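Local atomic coordinates of periplasmic solute binding protein (Pectobacterium atrosepticum, PDB entry 4RY1), a protein that probably binds a sugar in the periplasm and delivers it to an ABC-type transporter. Residues A[166-172]-A[373-378]. Sequence-based numbering, arbitrary orientation.
Sequences SDVLDIL and LVQLWT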
ATOM      1  N   SER A 166     -10.691  -6.396   9.983  1.00 16.03           N
ATOM      2  CA  SER A 166     -11.348  -6.005   8.732  1.00 15.58           C
ATOM      3  C   SER A 166     -10.661  -6.614   7.508  1.00 15.20           C
ATOM      4  O   SER A 166     -11.315  -7.012   6.539  1.00 18.20           O
ATOM      5  CB  SER A 166     -11.410  -4.473   8.611  1.00 19.79           C
ATOM      6  OG  SER A 166     -12.256  -3.945   9.620  1.00 28.61           O
ATOM      7  N   ASP A 167      -9.339  -6.680   7.554  1.00 15.34           N
ATOM      8  CA  ASP A 167      -8.543  -7.086   6.407  1.00 16.39           C
ATOM      9  C   ASP A 167      -7.157  -7.399   6.953  1.00 15.13           C
ATOM     10  O   ASP A 167      -6.670  -6.668   7.806  1.00 14.93           O
ATOM     11  CB  ASP A 167      -8.639  -5.905   5.415  1.00 22.36           C
ATOM     12  CG  ASP A 167      -7.507  -5.767   4.432  1.00 28.52           C
ATOM     13  OD1 ASP A 167      -6.328  -5.971   4.748  1.00 19.36           O
ATOM     14  OD2 ASP A 167      -7.857  -5.357   3.292  1.00 31.62           O
ATOM     15  N   VAL A 168      -6.554  -8.506   6.511  1.00 13.42           N
ATOM     16  CA  VAL A 168      -5.219  -8.903   6.985  1.00 13.38           C
ATOM     17  C   VAL A 168      -4.255  -9.024   5.789  1.00 13.80           C
ATOM     18  O   VAL A 168      -3.371  -9.866   5.724  1.00 14.71           O
ATOM     19  CB  VAL A 168      -5.248 -10.147   7.899  1.00 15.14           C
ATOM     20  CG1 VAL A 168      -3.903 -10.320   8.619  1.00 14.95           C
ATOM     21  CG2 VAL A 168      -6.394 -10.007   8.901  1.00 16.27           C
ATOM     22  N   LEU A 169      -4.404  -8.112   4.845  1.00 13.27           N
ATOM     23  CA  LEU A 169      -3.503  -8.079   3.690  1.00 12.77           C
ATOM     24  C   LEU A 169      -2.057  -7.837   4.115  1.00 12.50           C
ATOM     25  O   LEU A 169      -1.121  -8.366   3.508  1.00 13.12           O
ATOM     26  CB  LEU A 169      -3.921  -6.983   2.709  1.00 13.61           C
ATOM     27  CG  LEU A 169      -2.995  -6.716   1.510  1.00 13.87           C
ATOM     28  CD1 LEU A 169      -2.797  -7.940   0.640  1.00 15.14           C
ATOM     29  CD2 LEU A 169      -3.513  -5.571   0.664  1.00 16.70           C
ATOM     30  N   ASP A 170      -1.844  -7.012   5.135  1.00 12.05           N
ATOM     31  CA  ASP A 170      -0.459  -6.747   5.576  1.00 12.54           C
ATOM     32  C   ASP A 170       0.289  -8.028   5.939  1.00 12.71           C
ATOM     33  O   ASP A 170       1.421  -8.233   5.505  1.00 12.73           O
ATOM     34  CB  ASP A 170      -0.349  -5.725   6.713  1.00 13.76           C
ATOM     35  CG  ASP A 170      -1.098  -6.103   7.973  1.00 13.18           C
ATOM     36  OD1 ASP A 170      -2.010  -6.947   7.956  1.00 13.18           O
ATOM     37  OD2 ASP A 170      -0.779  -5.486   8.993  1.00 14.47           O
ATOM     38  N   ILE A 171      -0.337  -8.897   6.729  1.00 13.41           N
ATOM     39  CA  ILE A 171       0.359 -10.124   7.149  1.00 13.84           C
ATOM     40  C   ILE A 171       0.409 -11.141   6.009  1.00 12.94           C
ATOM     41  O   ILE A 171       1.401 -11.879   5.907  1.00 14.33           O
ATOM     42  CB  ILE A 171      -0.207 -10.725   8.447  1.00 13.99           C
ATOM     43  CG1 ILE A 171      -0.283  -9.668   9.556  1.00 15.66           C
ATOM     44  CG2 ILE A 171       0.628 -11.933   8.892  1.00 14.75           C
ATOM     45  CD1 ILE A 171       1.016  -8.990   9.922  1.00 16.03           C
ATOM     46  N   LEU A 172      -0.587 -11.146   5.129  1.00 13.37           N
ATOM     47  CA  LEU A 172      -0.496 -11.954   3.894  1.00 13.70           C
ATOM     48  C   LEU A 172       0.739 -11.549   3.102  1.00 15.94           C
ATOM     49  O   LEU A 172       1.470 -12.382   2.576  1.00 15.87           O
ATOM     50  CB  LEU A 172      -1.732 -11.790   3.029  1.00 14.77           C
ATOM     51  CG  LEU A 172      -1.705 -12.521   1.689  1.00 14.43           C
ATOM     52  CD1 LEU A 172      -1.669 -14.011   1.925  1.00 17.47           C
ATOM     53  CD2 LEU A 172      -2.928 -12.130   0.875  1.00 18.33           C
ATOM     54  N   LEU A 373     -10.067 -12.303  -2.472  1.00 16.90           N
ATOM     55  CA  LEU A 373      -8.945 -13.126  -2.001  1.00 15.88           C
ATOM     56  C   LEU A 373      -8.529 -12.704  -0.579  1.00 15.39           C
ATOM     57  O   LEU A 373      -8.309 -13.527   0.304  1.00 16.59           O
ATOM     58  CB  LEU A 373      -7.791 -13.034  -2.991  1.00 18.32           C
ATOM     59  CG  LEU A 373      -6.564 -13.884  -2.692  1.00 19.58           C
ATOM     60  CD1 LEU A 373      -5.933 -14.367  -3.997  1.00 28.20           C
ATOM     61  CD2 LEU A 373      -5.523 -13.158  -1.851  1.00 30.92           C
ATOM     62  N   VAL A 374      -8.373 -11.403  -0.379  1.00 14.24           N
ATOM     63  CA  VAL A 374      -7.957 -10.889   0.922  1.00 14.05           C
ATOM     64  C   VAL A 374      -9.002 -11.212   1.996  1.00 14.51           C
ATOM     65  O   VAL A 374      -8.652 -11.553   3.117  1.00 14.21           O
ATOM     66  CB  VAL A 374      -7.690  -9.383   0.859  1.00 14.49           C
ATOM     67  CG1 VAL A 374      -7.525  -8.777   2.243  1.00 15.77           C
ATOM     68  CG2 VAL A 374      -6.469  -9.117  -0.006  1.00 15.47           C
ATOM     69  N   GLN A 375     -10.281 -11.119   1.649  1.00 14.70           N
ATOM     70  CA  GLN A 375     -11.343 -11.503   2.597  1.00 16.45           C
ATOM     71  C   GLN A 375     -11.378 -12.995   2.902  1.00 15.30           C
ATOM     72  O   GLN A 375     -11.594 -13.379   4.046  1.00 17.53           O
ATOM     73  CB  GLN A 375     -12.712 -11.002   2.137  1.00 18.71           C
ATOM     74  CG  GLN A 375     -12.846  -9.502   2.347  1.00 23.53           C
ATOM     75  CD  GLN A 375     -12.476  -9.060   3.766  1.00 25.63           C
ATOM     76  OE1 GLN A 375     -13.068  -9.536   4.743  1.00 29.99           O
ATOM     77  NE2 GLN A 375     -11.477  -8.170   3.889  1.00 28.43           N
ATOM     78  N   LEU A 376     -11.065 -13.815   1.905  1.00 16.04           N
ATOM     79  CA  LEU A 376     -10.968 -15.256   2.112  1.00 19.08           C
ATOM     80  C   LEU A 376      -9.825 -15.586   3.078  1.00 16.39           C
ATOM     81  O   LEU A 376      -9.977 -16.386   3.994  1.00 19.05           O
ATOM     82  CB  LEU A 376     -10.784 -15.987   0.783  1.00 19.48           C
ATOM     83  CG  LEU A 376     -11.010 -17.495   0.892  1.00 19.53           C
ATOM     84  CD1 LEU A 376     -12.460 -17.816   1.219  1.00 28.58           C
ATOM     85  CD2 LEU A 376     -10.609 -18.216  -0.381  1.00 21.52           C
ATOM     86  N   TRP A 377      -8.674 -14.966   2.853  1.00 16.60           N
ATOM     87  CA  TRP A 377      -7.531 -15.036   3.774  1.00 17.38           C
ATOM     88  C   TRP A 377      -7.930 -14.616   5.189  1.00 17.42           C
ATOM     89  O   TRP A 377      -7.672 -15.321   6.171  1.00 17.26           O
ATOM     90  CB  TRP A 377      -6.397 -14.143   3.244  1.00 17.25           C
ATOM     91  CG  TRP A 377      -5.281 -13.832   4.182  1.00 14.79           C
ATOM     92  CD1 TRP A 377      -5.050 -12.632   4.794  1.00 15.66           C
ATOM     93  CD2 TRP A 377      -4.199 -14.694   4.587  1.00 14.38           C
ATOM     94  NE1 TRP A 377      -3.925 -12.699   5.561  1.00 15.56           N
ATOM     95  CE2 TRP A 377      -3.374 -13.944   5.455  1.00 14.91           C
ATOM     96  CE3 TRP A 377      -3.855 -16.020   4.313  1.00 17.37           C
ATOM     97  CZ2 TRP A 377      -2.219 -14.457   6.015  1.00 15.82           C
ATOM     98  CZ3 TRP A 377      -2.710 -16.541   4.888  1.00 15.75           C
ATOM     99  CH2 TRP A 377      -1.912 -15.773   5.741  1.00 16.66           C
ATOM    100  N   THR A 378      -8.577 -13.463   5.274  1.00 15.90           N
ATOM    101  CA  THR A 378      -8.959 -12.865   6.563  1.00 15.98           C
ATOM    102  C   THR A 378      -9.904 -13.772   7.351  1.00 17.35           C
ATOM    103  O   THR A 378      -9.672 -14.066   8.535  1.00 16.82           O
ATOM    104  CB  THR A 378      -9.573 -11.473   6.330  1.00 14.27           C
ATOM    105  OG1 THR A 378      -8.580 -10.624   5.715  1.00 14.87           O
ATOM    106  CG2 THR A 378     -10.066 -10.848   7.626  1.00 18.01           C
TER
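Leu373 opens the contact by touching Leu172 methyl to methyl, CD2 against CD2 at 3.9 Å, the two side chains crossing at about a right angle. One residue on, Val374 splits its branches: CG1 packs against the carboxylate of Asp167, 3.6 Å from OD2, while CG2 meets CD1 of Leu169. Asp167 OD1 accepts from Leu169 N, two residues on, which makes an Asx turn at the start of helix 169-183. Gln375 bends at chi2 (-51°), which curls its amide back toward Ser166. There NE2 gives a fairly straight bond to Ser166 O at 2.9 Å, in the carbonyl plane. Trp377 lays one indole face against Leu172: Leu172 CB lies 3.7 Å from the centroid of the five-membered ring in a CH-pi contact, and Leu172 CD1 sits over the centre of the same indole. Trp377 NE1 donates to Val168 O at 2.9 Å from above the carbonyl plane; that oxygen, at the N-cap residue, also takes the helical bond from Leu172 N. Thr378 OG1 links both segments, accepting from Val168 N at 3.0 Å and donating to Val374 O within its own helix. Thus side chains of helix 371-385 grip the backbone leading into helix 169-183, as interior packing of the solute-binding protein fold. Around this buried junction, helix 199-214 packs on Leu172 and Trp377, helix 391-409 covers Leu373 and Trp377, and Arg118 of strand 107-123 touches Leu169.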